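Local coordinates for protein putative secreted glycosylhydrolase (Parabacteroides distasonis ATCC 8503, PDB 3IMM) that probably acts as a secreted hydrolase of the 3-keto-disaccharide hydrolase family and binds a sodium ion, at residues W25-V35 against L182-F193; G102-Q112 against K141-W151. One frame throughout, in Å; residues are numbered along the deposited sequence.

From the N terminus, the chain first builds the hairpin 25-35, then passes through most of the strands of the two sheets before residues 182-193 return to meet it, so interaction 1 closes a long loop of 146 intervening residues. Interaction 2 falls wholly within that loop: residues 102-112 meet 141-151 after a shorter excursion through strands 122-130 and 133-138. The contacts therefore nest and do not cross. The centres of interaction 1 and interaction 2 are about 25 Å apart, on opposite sides of the middle of the chain. Interaction 1 fastens a hairpin to the start of strand 191-200, whereas interaction 2 lays a loop along strand 141-147, an outermost strand of the same six-stranded sheet.

Interaction 1. Residues W25-V35 against L182-F193; sequences WSETDGVLGAV and LQGKHGDSLIWF
The indole of Trp25 turns the edge of its six-membered ring toward residues 182-193, and the methyl of Ala34 lies over the centre of one face. At the ring edge, near its plane, Gln183 O lies 3.4 Å and Phe193 CE2 4.0 Å from CH2 of Trp25. The indole N-H points elsewhere, to the carbonyl of Glu38. The Phe193 ring has Leu182 CD1 over the centre of one face and Leu32 O at its edge. That same Leu182 CD1 meets Leu32 CD2 at 3.8 Å, so this methyl bridges the hairpin leucine and the Phe193 ring. Over one face of the Trp192 indole, toward the rim, lies Leu190 CB.

Leu32 and Phe193 also form an antiparallel hydrogen-bonded pair. Leu32 N donates to Phe193 O at 2.7 Å, and the return bond from Phe193 N to Leu32 O, 2.9 Å long, is nearly straight (172°). Beyond this single bridge the backbones separate and water 2 spans them, taking the N-H of Ala34 and donating to Ile191 O. Val31 has CG1 anti to its N (chi1 174°), which lays this methyl 3.6 Å from Trp192 CB.

Residues 25-34 form a beta-hairpin closed by a type I' turn, Thr28 to Val31, that docks beside strand 191-200, at the side of a two-sheet fold consistent with the concanavalin-like sandwich of its family.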
loop_
_atom_site.group_PDB
_atom_site.type_symbol
_atom_site.label_atom_id
_atom_site.label_comp_id
_atom_site.label_asym_id
_atom_site.label_seq_id
_atom_site.Cartn_x
_atom_site.Cartn_y
_atom_site.Cartn_z
ATOM N N TRP A 25 -9.308 3.482 14.189
ATOM C CA TRP A 25 -7.852 3.449 14.140
ATOM C C TRP A 25 -7.283 3.910 15.428
ATOM O O TRP A 25 -7.701 4.937 15.946
ATOM C CB TRP A 25 -7.337 4.361 13.044
ATOM C CG TRP A 25 -7.486 3.765 11.679
ATOM C CD1 TRP A 25 -8.502 3.968 10.823
ATOM C CD2 TRP A 25 -6.584 2.856 11.044
ATOM N NE1 TRP A 25 -8.299 3.243 9.678
ATOM C CE2 TRP A 25 -7.133 2.535 9.799
ATOM C CE3 TRP A 25 -5.361 2.285 11.409
ATOM C CZ2 TRP A 25 -6.480 1.691 8.888
ATOM C CZ3 TRP A 25 -4.733 1.425 10.523
ATOM C CH2 TRP A 25 -5.287 1.154 9.265
ATOM N N SER A 26 -6.306 3.166 15.929
ATOM C CA SER A 26 -5.631 3.534 17.185
ATOM C C SER A 26 -4.227 2.928 17.273
ATOM O O SER A 26 -3.901 1.895 16.669
ATOM C CB SER A 26 -6.476 3.107 18.385
ATOM O OG SER A 26 -6.442 1.716 18.541
ATOM N N GLU A 27 -3.379 3.614 17.998
ATOM C CA GLU A 27 -2.072 3.111 18.361
ATOM C C GLU A 27 -2.058 2.427 19.749
ATOM O O GLU A 27 -2.461 3.040 20.762
ATOM C CB GLU A 27 -1.074 4.271 18.385
ATOM C CG GLU A 27 -0.912 4.989 17.062
ATOM C CD GLU A 27 0.008 6.186 17.173
ATOM O OE1 GLU A 27 -0.224 7.086 18.056
ATOM O OE2 GLU A 27 0.962 6.220 16.379
ATOM N N THR A 28 -1.546 1.189 19.793
ATOM C CA THR A 28 -1.417 0.406 21.030
ATOM C C THR A 28 0.049 0.031 21.150
ATOM O O THR A 28 0.604 -0.622 20.253
ATOM C CB THR A 28 -2.272 -0.883 20.992
ATOM O OG1 THR A 28 -3.659 -0.536 20.900
ATOM C CG2 THR A 28 -2.035 -1.796 22.247
ATOM N N ASP A 29 0.702 0.497 22.215
ATOM C CA ASP A 29 2.109 0.189 22.438
ATOM C C ASP A 29 2.985 0.559 21.233
ATOM O O ASP A 29 3.954 -0.140 20.903
ATOM C CB ASP A 29 2.257 -1.302 22.737
ATOM C CG ASP A 29 1.569 -1.736 24.023
ATOM O OD1 ASP A 29 1.271 -0.908 24.939
ATOM O OD2 ASP A 29 1.338 -2.952 24.106
ATOM N N GLY A 30 2.652 1.672 20.586
ATOM C CA GLY A 30 3.435 2.162 19.461
ATOM C C GLY A 30 3.117 1.512 18.117
ATOM O O GLY A 30 3.817 1.737 17.136
ATOM N N VAL A 31 2.064 0.707 18.076
ATOM C CA VAL A 31 1.734 -0.121 16.900
ATOM C C VAL A 31 0.315 0.273 16.476
ATOM O O VAL A 31 -0.588 0.278 17.305
ATOM C CB VAL A 31 1.857 -1.606 17.239
ATOM C CG1 VAL A 31 1.381 -2.531 16.056
ATOM C CG2 VAL A 31 3.292 -1.913 17.657
ATOM N N LEU A 32 0.174 0.688 15.212
ATOM C CA LEU A 32 -1.064 1.170 14.656
ATOM C C LEU A 32 -1.895 -0.003 14.136
ATOM O O LEU A 32 -1.384 -0.871 13.456
ATOM C CB LEU A 32 -0.766 2.167 13.517
ATOM C CG LEU A 32 -1.959 2.841 12.798
ATOM C CD1 LEU A 32 -2.761 3.777 13.735
ATOM C CD2 LEU A 32 -1.499 3.597 11.550
ATOM N N GLY A 33 -3.182 -0.015 14.443
ATOM C CA GLY A 33 -4.089 -1.010 13.851
ATOM C C GLY A 33 -5.501 -0.482 13.808
ATOM O O GLY A 33 -5.797 0.561 14.396
ATOM N N ALA A 34 -6.360 -1.241 13.147
ATOM C CA ALA A 34 -7.726 -0.864 12.854
ATOM C C ALA A 34 -8.641 -1.997 13.314
ATOM O O ALA A 34 -8.296 -3.169 13.204
ATOM C CB ALA A 34 -7.892 -0.647 11.346
ATOM N N VAL A 35 -9.803 -1.636 13.835
ATOM C CA VAL A 35 -10.787 -2.611 14.229
ATOM C C VAL A 35 -12.003 -2.589 13.309
ATOM O O VAL A 35 -12.906 -3.415 13.450
ATOM C CB VAL A 35 -11.243 -2.395 15.666
ATOM C CG1 VAL A 35 -10.054 -2.584 16.640
ATOM C CG2 VAL A 35 -11.959 -1.018 15.852
ATOM N N LEU A 182 -3.718 4.025 4.743
ATOM C CA LEU A 182 -3.715 2.599 5.025
ATOM C C LEU A 182 -5.157 2.138 5.095
ATOM O O LEU A 182 -6.055 2.879 5.504
ATOM C CB LEU A 182 -3.019 2.303 6.348
ATOM C CG LEU A 182 -1.576 2.760 6.489
ATOM C CD1 LEU A 182 -1.097 2.603 7.937
ATOM C CD2 LEU A 182 -0.687 1.970 5.477
ATOM N N GLN A 183 -5.368 0.909 4.660
ATOM C CA GLN A 183 -6.693 0.325 4.649
ATOM C C GLN A 183 -6.998 -0.378 5.956
ATOM O O GLN A 183 -6.099 -0.879 6.632
ATOM C CB GLN A 183 -6.821 -0.620 3.473
ATOM C CG GLN A 183 -6.677 0.104 2.159
ATOM C CD GLN A 183 -6.462 -0.841 1.035
ATOM O OE1 GLN A 183 -7.346 -1.635 0.716
ATOM N NE2 GLN A 183 -5.285 -0.778 0.421
ATOM N N GLY A 184 -8.301 -0.401 6.267
ATOM C CA GLY A 184 -8.833 -0.910 7.520
ATOM C C GLY A 184 -9.028 -2.407 7.487
ATOM O O GLY A 184 -8.624 -3.063 6.556
ATOM N N LYS A 185 -9.646 -2.932 8.533
ATOM C CA LYS A 185 -9.916 -4.355 8.685
ATOM C C LYS A 185 -11.209 -4.769 8.015
ATOM O O LYS A 185 -12.265 -4.242 8.337
ATOM C CB LYS A 185 -9.969 -4.649 10.182
ATOM C CG LYS A 185 -10.395 -6.039 10.599
ATOM C CD LYS A 185 -10.391 -6.124 12.152
ATOM C CE LYS A 185 -10.971 -7.432 12.722
ATOM N NZ LYS A 185 -12.352 -7.719 12.275
ATOM N N HIS A 186 -11.131 -5.735 7.096
ATOM C CA HIS A 186 -12.306 -6.159 6.357
ATOM C C HIS A 186 -12.837 -7.553 6.772
ATOM O O HIS A 186 -13.972 -7.922 6.415
ATOM C CB HIS A 186 -12.032 -6.087 4.849
ATOM C CG HIS A 186 -11.182 -7.208 4.345
ATOM N ND1 HIS A 186 -9.824 -7.072 4.145
ATOM C CD2 HIS A 186 -11.492 -8.483 3.998
ATOM C CE1 HIS A 186 -9.334 -8.212 3.690
ATOM N NE2 HIS A 186 -10.323 -9.087 3.606
ATOM N N GLY A 187 -12.027 -8.324 7.487
ATOM C CA GLY A 187 -12.417 -9.648 7.949
ATOM C C GLY A 187 -11.597 -10.060 9.149
ATOM O O GLY A 187 -11.159 -9.223 9.934
ATOM N N ASP A 188 -11.333 -11.348 9.275
ATOM C CA ASP A 188 -10.728 -11.885 10.484
ATOM C C ASP A 188 -9.214 -11.771 10.562
ATOM O O ASP A 188 -8.678 -11.935 11.628
ATOM C CB ASP A 188 -11.106 -13.363 10.652
ATOM C CG ASP A 188 -12.522 -13.555 11.182
ATOM O OD1 ASP A 188 -13.123 -12.618 11.766
ATOM O OD2 ASP A 188 -13.004 -14.679 11.008
ATOM N N SER A 189 -8.531 -11.544 9.431
ATOM C CA SER A 189 -7.068 -11.408 9.429
ATOM C C SER A 189 -6.696 -9.982 9.820
ATOM O O SER A 189 -7.183 -9.007 9.223
ATOM C CB SER A 189 -6.496 -11.744 8.060
ATOM O OG SER A 189 -6.810 -13.079 7.714
ATOM N N LEU A 190 -5.866 -9.855 10.848
ATOM C CA LEU A 190 -5.423 -8.544 11.273
ATOM C C LEU A 190 -4.148 -8.164 10.526
ATOM O O LEU A 190 -3.531 -8.972 9.828
ATOM C CB LEU A 190 -5.195 -8.513 12.774
ATOM C CG LEU A 190 -6.290 -9.098 13.688
ATOM C CD1 LEU A 190 -5.926 -8.788 15.171
ATOM C CD2 LEU A 190 -7.662 -8.549 13.358
ATOM N N ILE A 191 -3.807 -6.893 10.652
ATOM C CA ILE A 191 -2.554 -6.346 10.184
ATOM C C ILE A 191 -2.138 -5.269 11.197
ATOM O O ILE A 191 -2.987 -4.608 11.781
ATOM C CB ILE A 191 -2.667 -5.815 8.711
ATOM C CG1 ILE A 191 -1.257 -5.441 8.213
ATOM C CG2 ILE A 191 -3.618 -4.658 8.640
ATOM C CD1 ILE A 191 -1.069 -5.223 6.686
ATOM N N TRP A 192 -0.837 -5.173 11.477
ATOM C CA TRP A 192 -0.275 -4.205 12.393
ATOM C C TRP A 192 0.785 -3.382 11.698
ATOM O O TRP A 192 1.616 -3.933 10.962
ATOM C CB TRP A 192 0.378 -4.933 13.573
ATOM C CG TRP A 192 -0.581 -5.743 14.425
ATOM C CD1 TRP A 192 -1.226 -5.310 15.527
ATOM C CD2 TRP A 192 -0.975 -7.112 14.248
ATOM N NE1 TRP A 192 -1.989 -6.317 16.075
ATOM C CE2 TRP A 192 -1.850 -7.435 15.304
ATOM C CE3 TRP A 192 -0.673 -8.096 13.301
ATOM C CZ2 TRP A 192 -2.438 -8.697 15.439
ATOM C CZ3 TRP A 192 -1.242 -9.348 13.444
ATOM C CH2 TRP A 192 -2.122 -9.635 14.507
ATOM N N PHE A 193 0.787 -2.070 11.970
ATOM C CA PHE A 193 1.801 -1.190 11.435
ATOM C C PHE A 193 2.614 -0.464 12.507
ATOM O O PHE A 193 2.132 -0.197 13.639
ATOM C CB PHE A 193 1.193 -0.128 10.538
ATOM C CG PHE A 193 0.254 -0.651 9.483
ATOM C CD1 PHE A 193 0.707 -0.999 8.236
ATOM C CD2 PHE A 193 -1.122 -0.731 9.764
ATOM C CE1 PHE A 193 -0.170 -1.426 7.283
ATOM C CE2 PHE A 193 -2.010 -1.162 8.814
ATOM C CZ PHE A 193 -1.533 -1.521 7.566
HETATM O O HOH W 1 -6.234 -5.363 11.479
HETATM O O HOH W 2 -5.094 -2.890 11.109
#

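Interaction 2. Residues G102-Q112 against K141-W151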
loop_
_atom_site.group_PDB
_atom_site.type_symbol
_atom_site.label_atom_id
_atom_site.label_comp_id
_atom_site.label_asym_id
_atom_site.label_seq_id
_atom_site.Cartn_x
_atom_site.Cartn_y
_atom_site.Cartn_z
ATOM N N GLY A 102 3.891 -6.571 -1.899
ATOM C CA GLY A 102 4.758 -5.625 -2.591
ATOM C C GLY A 102 4.385 -5.435 -4.055
ATOM O O GLY A 102 5.007 -4.663 -4.735
ATOM N N ALA A 103 3.352 -6.121 -4.537
ATOM C CA ALA A 103 2.837 -5.831 -5.844
ATOM C C ALA A 103 2.132 -4.477 -5.872
ATOM O O ALA A 103 1.732 -3.943 -4.841
ATOM C CB ALA A 103 1.896 -6.903 -6.291
ATOM N N ILE A 104 1.942 -3.961 -7.084
ATOM C CA ILE A 104 0.996 -2.861 -7.327
ATOM C C ILE A 104 -0.322 -3.523 -7.662
ATOM O O ILE A 104 -0.501 -4.160 -8.742
ATOM C CB ILE A 104 1.460 -1.885 -8.444
ATOM C CG1 ILE A 104 2.902 -1.476 -8.229
ATOM C CG2 ILE A 104 0.545 -0.611 -8.503
ATOM C CD1 ILE A 104 3.088 -0.741 -6.881
ATOM N N TYR A 105 -1.235 -3.446 -6.698
ATOM C CA TYR A 105 -2.422 -4.258 -6.713
ATOM C C TYR A 105 -3.171 -4.031 -8.005
ATOM O O TYR A 105 -3.404 -2.897 -8.413
ATOM C CB TYR A 105 -3.377 -4.014 -5.535
ATOM C CG TYR A 105 -4.615 -4.828 -5.709
ATOM C CD1 TYR A 105 -4.589 -6.183 -5.448
ATOM C CD2 TYR A 105 -5.791 -4.276 -6.246
ATOM C CE1 TYR A 105 -5.697 -6.984 -5.685
ATOM C CE2 TYR A 105 -6.906 -5.072 -6.476
ATOM C CZ TYR A 105 -6.850 -6.422 -6.167
ATOM O OH TYR A 105 -7.915 -7.237 -6.364
ATOM N N GLY A 106 -3.557 -5.127 -8.623
ATOM C CA GLY A 106 -4.313 -5.083 -9.892
ATOM C C GLY A 106 -3.564 -4.703 -11.149
ATOM O O GLY A 106 -4.156 -4.732 -12.267
ATOM N N HIS A 107 -2.258 -4.424 -11.005
ATOM C CA HIS A 107 -1.467 -3.786 -12.068
ATOM C C HIS A 107 -0.112 -4.419 -12.393
ATOM O O HIS A 107 0.279 -4.496 -13.577
ATOM C CB HIS A 107 -1.309 -2.290 -11.763
ATOM C CG HIS A 107 -2.604 -1.543 -11.839
ATOM N ND1 HIS A 107 -3.501 -1.487 -10.791
ATOM C CD2 HIS A 107 -3.179 -0.874 -12.867
ATOM C CE1 HIS A 107 -4.559 -0.793 -11.169
ATOM N NE2 HIS A 107 -4.390 -0.415 -12.426
ATOM N N LEU A 108 0.621 -4.838 -11.367
ATOM C CA LEU A 108 1.980 -5.322 -11.540
ATOM C C LEU A 108 2.397 -6.253 -10.408
ATOM O O LEU A 108 2.301 -5.895 -9.232
ATOM C CB LEU A 108 2.955 -4.121 -11.624
ATOM C CG LEU A 108 4.431 -4.463 -11.853
ATOM C CD1 LEU A 108 4.658 -5.066 -13.302
ATOM C CD2 LEU A 108 5.281 -3.212 -11.574
ATOM N N GLY A 109 2.866 -7.444 -10.779
ATOM C CA GLY A 109 3.350 -8.425 -9.831
ATOM C C GLY A 109 4.701 -8.062 -9.237
ATOM O O GLY A 109 5.439 -7.228 -9.789
ATOM N N ALA A 110 5.024 -8.708 -8.115
ATOM C CA ALA A 110 6.366 -8.627 -7.527
ATOM C C ALA A 110 7.254 -9.606 -8.286
ATOM O O ALA A 110 6.754 -10.536 -8.915
ATOM C CB ALA A 110 6.330 -8.938 -6.044
ATOM N N VAL A 111 8.571 -9.377 -8.283
ATOM C CA VAL A 111 9.469 -10.256 -9.039
ATOM C C VAL A 111 9.686 -11.585 -8.304
ATOM O O VAL A 111 9.880 -12.625 -8.947
ATOM C CB VAL A 111 10.825 -9.591 -9.479
ATOM C CG1 VAL A 111 10.567 -8.563 -10.632
ATOM C CG2 VAL A 111 11.605 -8.975 -8.327
ATOM N N GLN A 112 9.646 -11.566 -6.971
ATOM C CA GLN A 112 9.633 -12.826 -6.211
ATOM C C GLN A 112 8.527 -12.719 -5.207
ATOM O O GLN A 112 8.211 -11.616 -4.762
ATOM C CB GLN A 112 10.931 -13.094 -5.438
ATOM C CG GLN A 112 12.163 -12.206 -5.737
ATOM C CD GLN A 112 13.234 -12.271 -4.601
ATOM O OE1 GLN A 112 14.087 -11.368 -4.461
ATOM N NE2 GLN A 112 13.174 -13.341 -3.784
ATOM N N LYS A 141 14.674 -6.243 -0.203
ATOM C CA LYS A 141 14.679 -6.751 -1.596
ATOM C C LYS A 141 13.867 -5.843 -2.489
ATOM O O LYS A 141 12.692 -5.546 -2.195
ATOM C CB LYS A 141 14.065 -8.129 -1.683
ATOM C CG LYS A 141 14.679 -9.198 -0.801
ATOM C CD LYS A 141 15.950 -9.750 -1.374
ATOM C CE LYS A 141 16.556 -10.856 -0.523
ATOM N NZ LYS A 141 18.067 -11.000 -0.646
ATOM N N LYS A 142 14.471 -5.412 -3.597
ATOM C CA LYS A 142 13.742 -4.665 -4.597
ATOM C C LYS A 142 12.779 -5.614 -5.310
ATOM O O LYS A 142 13.190 -6.379 -6.185
ATOM C CB LYS A 142 14.719 -4.020 -5.571
ATOM C CG LYS A 142 14.076 -3.066 -6.556
ATOM C CD LYS A 142 15.106 -2.073 -7.115
ATOM C CE LYS A 142 16.059 -2.676 -8.088
ATOM N NZ LYS A 142 15.413 -3.584 -9.068
ATOM N N VAL A 143 11.502 -5.535 -4.958
ATOM C CA VAL A 143 10.513 -6.454 -5.486
ATOM C C VAL A 143 9.685 -5.912 -6.660
ATOM O O VAL A 143 9.248 -6.683 -7.483
ATOM C CB VAL A 143 9.586 -7.051 -4.397
ATOM C CG1 VAL A 143 10.437 -7.927 -3.458
ATOM C CG2 VAL A 143 8.849 -5.993 -3.622
ATOM N N THR A 144 9.516 -4.602 -6.758
ATOM C CA THR A 144 8.561 -4.039 -7.709
ATOM C C THR A 144 9.057 -2.700 -8.163
ATOM O O THR A 144 9.512 -1.888 -7.355
ATOM C CB THR A 144 7.144 -3.916 -7.059
ATOM O OG1 THR A 144 6.793 -5.194 -6.520
ATOM C CG2 THR A 144 6.072 -3.433 -8.056
ATOM N N GLU A 145 8.972 -2.483 -9.469
ATOM C CA GLU A 145 9.370 -1.215 -10.103
ATOM C C GLU A 145 8.388 -0.934 -11.214
ATOM O O GLU A 145 8.390 -1.613 -12.242
ATOM C CB GLU A 145 10.764 -1.298 -10.715
ATOM C CG GLU A 145 11.820 -0.748 -9.848
ATOM C CD GLU A 145 13.160 -0.736 -10.502
ATOM O OE1 GLU A 145 13.709 -1.817 -10.728
ATOM O OE2 GLU A 145 13.642 0.363 -10.797
HETATM N N MSE A 146 7.556 0.071 -11.008
HETATM C CA MSE A 146 6.534 0.425 -11.953
HETATM C C MSE A 146 6.896 1.743 -12.587
HETATM O O MSE A 146 7.171 2.715 -11.891
HETATM C CB MSE A 146 5.201 0.630 -11.232
HETATM C CG MSE A 146 4.137 1.231 -12.149
HETATM SE SE MSE A 146 2.341 1.115 -11.427
HETATM C CE MSE A 146 1.821 -0.568 -12.007
ATOM N N ASP A 147 6.813 1.793 -13.905
ATOM C CA ASP A 147 6.687 3.080 -14.637
ATOM C C ASP A 147 5.251 3.217 -15.144
ATOM O O ASP A 147 4.901 2.660 -16.158
ATOM C CB ASP A 147 7.682 3.147 -15.808
ATOM C CG ASP A 147 7.611 4.479 -16.593
ATOM O OD1 ASP A 147 6.641 5.269 -16.475
ATOM O OD2 ASP A 147 8.526 4.685 -17.400
HETATM N N MSE A 148 4.470 4.051 -14.468
HETATM C CA MSE A 148 3.048 4.263 -14.737
HETATM C C MSE A 148 2.724 4.695 -16.158
HETATM O O MSE A 148 1.586 4.510 -16.609
HETATM C CB MSE A 148 2.454 5.284 -13.731
HETATM C CG MSE A 148 2.562 4.841 -12.310
HETATM SE SE MSE A 148 2.094 6.175 -11.053
HETATM C CE MSE A 148 0.177 6.293 -11.396
ATOM N N SER A 149 3.711 5.233 -16.877
ATOM C CA SER A 149 3.496 5.691 -18.253
ATOM C C SER A 149 3.214 4.533 -19.186
ATOM O O SER A 149 2.591 4.749 -20.203
ATOM C CB SER A 149 4.658 6.545 -18.786
ATOM O OG SER A 149 5.829 5.803 -18.864
ATOM N N LYS A 150 3.606 3.309 -18.805
ATOM C CA LYS A 150 3.313 2.114 -19.598
ATOM C C LYS A 150 1.866 1.698 -19.494
ATOM O O LYS A 150 1.379 0.949 -20.331
ATOM C CB LYS A 150 4.167 0.933 -19.164
ATOM C CG LYS A 150 5.674 1.126 -19.357
ATOM C CD LYS A 150 6.491 -0.016 -18.689
ATOM C CE LYS A 150 6.454 -1.336 -19.486
ATOM N NZ LYS A 150 6.576 -2.512 -18.544
ATOM N N TRP A 151 1.166 2.161 -18.467
ATOM C CA TRP A 151 -0.218 1.718 -18.222
ATOM C C TRP A 151 -1.186 2.637 -18.982
ATOM O O TRP A 151 -1.901 3.457 -18.381
ATOM C CB TRP A 151 -0.510 1.702 -16.711
ATOM C CG TRP A 151 -0.156 0.396 -16.080
ATOM C CD1 TRP A 151 -1.023 -0.610 -15.737
ATOM C CD2 TRP A 151 1.162 -0.079 -15.777
ATOM N NE1 TRP A 151 -0.311 -1.677 -15.232
ATOM C CE2 TRP A 151 1.032 -1.374 -15.260
ATOM C CE3 TRP A 151 2.430 0.456 -15.909
ATOM C CZ2 TRP A 151 2.126 -2.130 -14.879
ATOM C CZ3 TRP A 151 3.526 -0.307 -15.496
ATOM C CH2 TRP A 151 3.360 -1.571 -14.983
#
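Strand 141-147, at the border of the six-stranded sheet, carries a classic beta bulge at Val143 and Thr144, and the loop 102-112 fastens there. Val111 N donates to Val143 O at 2.9 Å. The hydroxyl of Thr144 donates to Gly102 O at 2.6 Å, coming from above the carbonyl plane, 50° out of it. Thr144 CG2, set anti to its own N, meets CD2 of Leu108 at 3.6 Å as the two side chains run alongside one another, pointing opposite ways. A valine in place of this threonine would probably leave the carbonyl of Gly102 without its hydroxyl donor and weaken the hold on the loop.

Farther along, the CE methyl of Met146, a selenomethionine, lies 3.6 Å from His107 CB and 3.7 Å from Ile104 CG2, while resting over one face of the Trp151 indole, toward its rim. Trp151 meets the loop at its edge: its NE1 makes a weak bond to His107 O (3.3 Å, 132°), the stronger partner being Asn157. The imidazole of His107 crosses the indole obliquely, its CD2 3.6 Å from Trp151 CD1. Its rotation is fixed by ND1, which donates almost straight (168°) to Tyr105 O, and by stacking on Phe171.

Strand 133-138 pairs with 141-147 at the bulge through Val136. Backbone hydrogen bonds from Gly102 and Ala103 tie the loop 102-112 to Gln83, a sodium ligand on strand 80-85, thereby joining border strands of the two sheets.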